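Local coordinates for cell division control protein (Pyrococcus abyssi, PDB 6RPP), which is an intein with a HINT-type splicing domain, which probably excises itself from the MCM helicase precursor and joins the flanking host segments by protein splicing, at residues A28-E31 against A32-N35; N157-N161 against G162-H166. The protein carries 2 engineered substitutions. All blocks are in the same frame, centred on the assembly; numbering follows the deposited sequence.

Contact 1 of 2, residues A28-E31 against A32-N35; sequences AIEE and AEKN
Ala32 and Glu33 lie one turn beyond Ala28 and Ile29 near the C-terminal end of alpha-helix 21-35, and the backbone identifies regular helix here. Ala32 N donates to Ala28 O at 3.0 Å, and Glu33 N to Ile29 O at 2.9 Å, both i to i+4 bonds.

The tight side is apolar in its side chains. Ala32 CB lies 3.5 Å from Ala28 O, the oxygen that its own N-H bonds. Beyond the two segments, Ile29 and Ala32 both pack on Ala47 of strand 44-56 and on Leu38, which seats this flank of the helix against the sheet and the loop that follows the helix.

Glu33 marks the boundary. Its CG stands beside the backbone N and anti to the carbonyl carbon (chi1 -78°), a setting that folds the chain back over the preceding turn and leaves CG 3.3 Å from Ile29 O. The carboxylate divides its neighbours: OE2 comes within 3.9 Å of Ile29 CG2, whereas OE1 accepts a hydrogen bond from a water that also donates to Glu30 O.

The exposed flank is looser. Glu30 OE2 and Lys34 NZ remain 6.6 Å apart, too far for a salt bridge. Toward the helix end the regular pattern changes: Lys34 N donates to Glu31 O at 3.1 Å, an i to i+3 bond with the donor 61° out of the carbonyl plane, and the bond from Asn35 N to the same oxygen is weak. Asn35 OD1 accepts from Lys37 N, tying the amide to the chain just past the helix. The Glu31 carboxylate and the Asn35 amide are turned 52° apart and are linked through solvent: one water donates to Glu31 OE2 and accepts from Asn35 ND2 at 2.9 Å.

Contact 2 of 2, residues N157-N161 against G162-H166; sequences NFLAN and GIFVH
The Phe164 ring carries Leu159 CD1 over the centre of one face, a CH-pi contact 4.0 Å from CD1 to the ring centroid and 12° off the normal. Asn157 OD1 reaches the same ring obliquely, 3.6 Å from Phe164 CD1, with amide and ring planes 83° apart; that oxygen also accepts a hydrogen bond from Leu56 N. On the opposite face of the hairpin, Val165 CB lies over one face of the Phe158 ring, 4.0 Å above its plane and offset toward the rim. Phe158 CG stands between the backbone N and the carbonyl carbon (chi1 53°), a rotation that brings the ring across to Val165. Replacing Phe164 with an alanine would probably leave Leu159 CD1 without its ring face and open a gap beside Asn157. Paired backbone bonds fix the register: Phe158 N to Val165 O at 3.0 Å and Val165 N to Phe158 O at 2.8 Å, with a second reciprocal pair between Ala160 and Ile163. Asn161 and Gly162 form the corners of the type I' turn, both with positive phi. Together these features define a beta hairpin closed by a two-residue type I' turn, consistent with the C-terminal hairpin of the intein HINT fold.

In the fold
Contacts 1 and 2 are separate, following one another along the chain, with centres 25 Å apart and nearest atoms about 13 Å apart. Contact 1 lies at the periphery, its centre 22 Å from that of the chain; contact 2 is buried, its centre only 5 Å away. Strand 44-56 touches both: Phe45, Ala47 and Ile49 meet the helix, while Val53, Tyr54 and Leu56 meet the hairpin. The hairpin, buried near the centre of the chain, leads directly into the C-terminal end, where Phe158 touches Ala167, probably close to the splice junction. A bound di(hydroxyethyl)ether lies about 12 Å from the Leu159 side chain.

Contact 1 of 2, residues A28-E31 against A32-N35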
loop_
_atom_site.group_PDB
_atom_site.type_symbol
_atom_site.label_atom_id
_atom_site.label_comp_id
_atom_site.label_asym_id
_atom_site.label_seq_id
_atom_site.Cartn_x
_atom_site.Cartn_y
_atom_site.Cartn_z
ATOM N N ALA A 28 -6.134 -6.872 -13.901
ATOM C CA ALA A 28 -5.600 -8.206 -13.708
ATOM C C ALA A 28 -6.708 -9.183 -13.354
ATOM O O ALA A 28 -6.701 -10.341 -13.804
ATOM C CB ALA A 28 -4.532 -8.177 -12.608
ATOM N N ILE A 29 -7.659 -8.723 -12.547
ATOM C CA ILE A 29 -8.823 -9.540 -12.188
ATOM C C ILE A 29 -9.652 -9.863 -13.421
ATOM O O ILE A 29 -10.082 -11.010 -13.629
ATOM C CB ILE A 29 -9.671 -8.815 -11.123
ATOM C CG1 ILE A 29 -8.885 -8.601 -9.834
ATOM C CG2 ILE A 29 -10.973 -9.576 -10.859
ATOM C CD1 ILE A 29 -8.676 -9.819 -9.038
ATOM N N GLU A 30 -9.900 -8.865 -14.262
ATOM C CA GLU A 30 -10.717 -9.112 -15.456
ATOM C C GLU A 30 -10.067 -10.155 -16.372
ATOM O O GLU A 30 -10.741 -11.050 -16.902
ATOM C CB GLU A 30 -10.931 -7.798 -16.205
ATOM C CG GLU A 30 -11.917 -7.899 -17.346
ATOM C CD GLU A 30 -12.182 -6.547 -18.015
ATOM O OE1 GLU A 30 -11.474 -5.566 -17.685
ATOM O OE2 GLU A 30 -13.082 -6.474 -18.883
ATOM N N GLU A 31 -8.747 -10.091 -16.537
ATOM C CA GLU A 31 -8.098 -11.041 -17.419
ATOM C C GLU A 31 -8.124 -12.439 -16.810
ATOM O O GLU A 31 -8.362 -13.425 -17.528
ATOM C CB GLU A 31 -6.669 -10.566 -17.677
ATOM C CG GLU A 31 -5.919 -11.383 -18.696
ATOM C CD GLU A 31 -4.616 -10.737 -19.079
ATOM O OE1 GLU A 31 -4.600 -9.898 -20.007
ATOM O OE2 GLU A 31 -3.608 -11.071 -18.439
ATOM N N ALA A 32 -7.885 -12.533 -15.486
ATOM C CA ALA A 32 -7.848 -13.844 -14.834
ATOM C C ALA A 32 -9.236 -14.476 -14.767
ATOM O O ALA A 32 -9.345 -15.717 -14.781
ATOM C CB ALA A 32 -7.236 -13.731 -13.431
ATOM N N GLU A 33 -10.305 -13.652 -14.712
ATOM C CA GLU A 33 -11.668 -14.199 -14.800
ATOM C C GLU A 33 -11.839 -15.068 -16.038
ATOM O O GLU A 33 -12.533 -16.095 -16.002
ATOM C CB GLU A 33 -12.723 -13.080 -14.836
ATOM C CG GLU A 33 -12.980 -12.499 -13.473
ATOM C CD GLU A 33 -13.822 -11.230 -13.497
ATOM O OE1 GLU A 33 -13.996 -10.633 -14.581
ATOM O OE2 GLU A 33 -14.301 -10.827 -12.414
ATOM N N LYS A 34 -11.224 -14.668 -17.141
ATOM C CA LYS A 34 -11.453 -15.337 -18.413
ATOM C C LYS A 34 -10.433 -16.428 -18.724
ATOM O O LYS A 34 -10.697 -17.275 -19.586
ATOM C CB LYS A 34 -11.452 -14.303 -19.544
ATOM C CG LYS A 34 -12.629 -13.337 -19.460
ATOM C CD LYS A 34 -12.693 -12.398 -20.645
ATOM C CE LYS A 34 -14.056 -11.718 -20.728
ATOM N NZ LYS A 34 -14.765 -12.044 -22.001
ATOM N N ASN A 35 -9.269 -16.437 -18.057
ATOM C CA ASN A 35 -8.304 -17.454 -18.425
ATOM C C ASN A 35 -8.172 -18.540 -17.370
ATOM O O ASN A 35 -7.314 -19.420 -17.506
ATOM C CB ASN A 35 -6.948 -16.821 -18.769
ATOM C CG ASN A 35 -6.298 -16.143 -17.597
ATOM O OD1 ASN A 35 -6.680 -16.370 -16.451
ATOM N ND2 ASN A 35 -5.348 -15.244 -17.877
HETATM O O HOH W 1 -13.833 -10.675 -17.166
HETATM O O HOH W 2 -3.776 -13.373 -16.254
#

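Contact 2 of 2, residues N157-N161 against G162-H166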
loop_
_atom_site.group_PDB
_atom_site.type_symbol
_atom_site.label_atom_id
_atom_site.label_comp_id
_atom_site.label_asym_id
_atom_site.label_seq_id
_atom_site.Cartn_x
_atom_site.Cartn_y
_atom_site.Cartn_z
ATOM N N ASN A 157 6.697 -4.298 0.349
ATOM C CA ASN A 157 6.238 -2.941 0.276
ATOM C C ASN A 157 6.424 -2.442 -1.142
ATOM O O ASN A 157 7.214 -3.008 -1.910
ATOM C CB ASN A 157 7.008 -2.042 1.286
ATOM C CG ASN A 157 8.445 -1.770 0.902
ATOM O OD1 ASN A 157 8.691 -0.760 0.243
ATOM N ND2 ASN A 157 9.394 -2.588 1.359
ATOM N N PHE A 158 5.693 -1.364 -1.458
ATOM C CA PHE A 158 5.809 -0.654 -2.741
ATOM C C PHE A 158 5.562 0.814 -2.490
ATOM O O PHE A 158 4.806 1.185 -1.583
ATOM C CB PHE A 158 4.830 -1.179 -3.825
ATOM C CG PHE A 158 3.386 -1.196 -3.362
ATOM C CD1 PHE A 158 2.553 -0.078 -3.542
ATOM C CD2 PHE A 158 2.836 -2.330 -2.741
ATOM C CE1 PHE A 158 1.253 -0.025 -3.121
ATOM C CE2 PHE A 158 1.511 -2.324 -2.291
ATOM C CZ PHE A 158 0.705 -1.197 -2.477
ATOM N N LEU A 159 6.222 1.650 -3.296
ATOM C CA LEU A 159 6.035 3.108 -3.216
ATOM C C LEU A 159 4.727 3.542 -3.840
ATOM O O LEU A 159 4.461 3.268 -5.025
ATOM C CB LEU A 159 7.188 3.786 -3.938
ATOM C CG LEU A 159 7.169 5.319 -3.906
ATOM C CD1 LEU A 159 7.205 5.886 -2.465
ATOM C CD2 LEU A 159 8.427 5.757 -4.738
ATOM N N ALA A 160 3.901 4.261 -3.062
ATOM C CA ALA A 160 2.665 4.801 -3.600
ATOM C C ALA A 160 2.281 6.007 -2.754
ATOM O O ALA A 160 2.413 5.980 -1.537
ATOM C CB ALA A 160 1.560 3.719 -3.573
ATOM N N ASN A 161 1.822 7.057 -3.439
ATOM C CA ASN A 161 1.421 8.315 -2.752
ATOM C C ASN A 161 2.587 8.867 -1.923
ATOM O O ASN A 161 2.367 9.527 -0.892
ATOM C CB ASN A 161 0.181 8.113 -1.890
ATOM C CG ASN A 161 -1.100 8.101 -2.688
ATOM O OD1 ASN A 161 -1.081 7.836 -3.889
ATOM N ND2 ASN A 161 -2.211 8.413 -2.046
ATOM N N GLY A 162 3.823 8.593 -2.364
ATOM C CA GLY A 162 5.010 9.040 -1.670
ATOM C C GLY A 162 5.324 8.303 -0.380
ATOM O O GLY A 162 6.211 8.755 0.350
ATOM N N ILE A 163 4.630 7.182 -0.092
ATOM C CA ILE A 163 4.805 6.386 1.117
ATOM C C ILE A 163 5.257 4.980 0.730
ATOM O O ILE A 163 4.815 4.468 -0.285
ATOM C CB ILE A 163 3.465 6.325 1.884
ATOM C CG1 ILE A 163 3.041 7.741 2.336
ATOM C CG2 ILE A 163 3.542 5.367 3.089
ATOM C CD1 ILE A 163 1.619 7.818 2.855
ATOM N N PHE A 164 6.151 4.344 1.508
ATOM C CA PHE A 164 6.475 2.939 1.250
ATOM C C PHE A 164 5.419 2.136 1.963
ATOM O O PHE A 164 5.476 1.957 3.182
ATOM C CB PHE A 164 7.899 2.661 1.725
ATOM C CG PHE A 164 8.893 3.267 0.787
ATOM C CD1 PHE A 164 9.130 2.712 -0.453
ATOM C CD2 PHE A 164 9.516 4.445 1.133
ATOM C CE1 PHE A 164 10.042 3.281 -1.338
ATOM C CE2 PHE A 164 10.422 5.037 0.272
ATOM C CZ PHE A 164 10.680 4.445 -0.971
ATOM N N VAL A 165 4.427 1.724 1.182
ATOM C CA VAL A 165 3.197 1.093 1.655
ATOM C C VAL A 165 3.477 -0.381 1.878
ATOM O O VAL A 165 4.024 -1.050 0.982
ATOM C CB VAL A 165 2.092 1.279 0.608
ATOM C CG1 VAL A 165 0.848 0.595 1.045
ATOM C CG2 VAL A 165 1.842 2.788 0.383
ATOM N N HIS A 166 3.080 -0.911 3.044
ATOM C CA HIS A 166 3.298 -2.331 3.293
ATOM C C HIS A 166 2.378 -3.157 2.402
ATOM O O HIS A 166 1.248 -2.747 2.078
ATOM C CB HIS A 166 3.077 -2.670 4.776
ATOM C CG HIS A 166 3.382 -4.095 5.113
ATOM N ND1 HIS A 166 2.417 -5.086 5.048
ATOM C CD2 HIS A 166 4.534 -4.715 5.469
ATOM C CE1 HIS A 166 2.963 -6.246 5.355
ATOM N NE2 HIS A 166 4.240 -6.048 5.631
#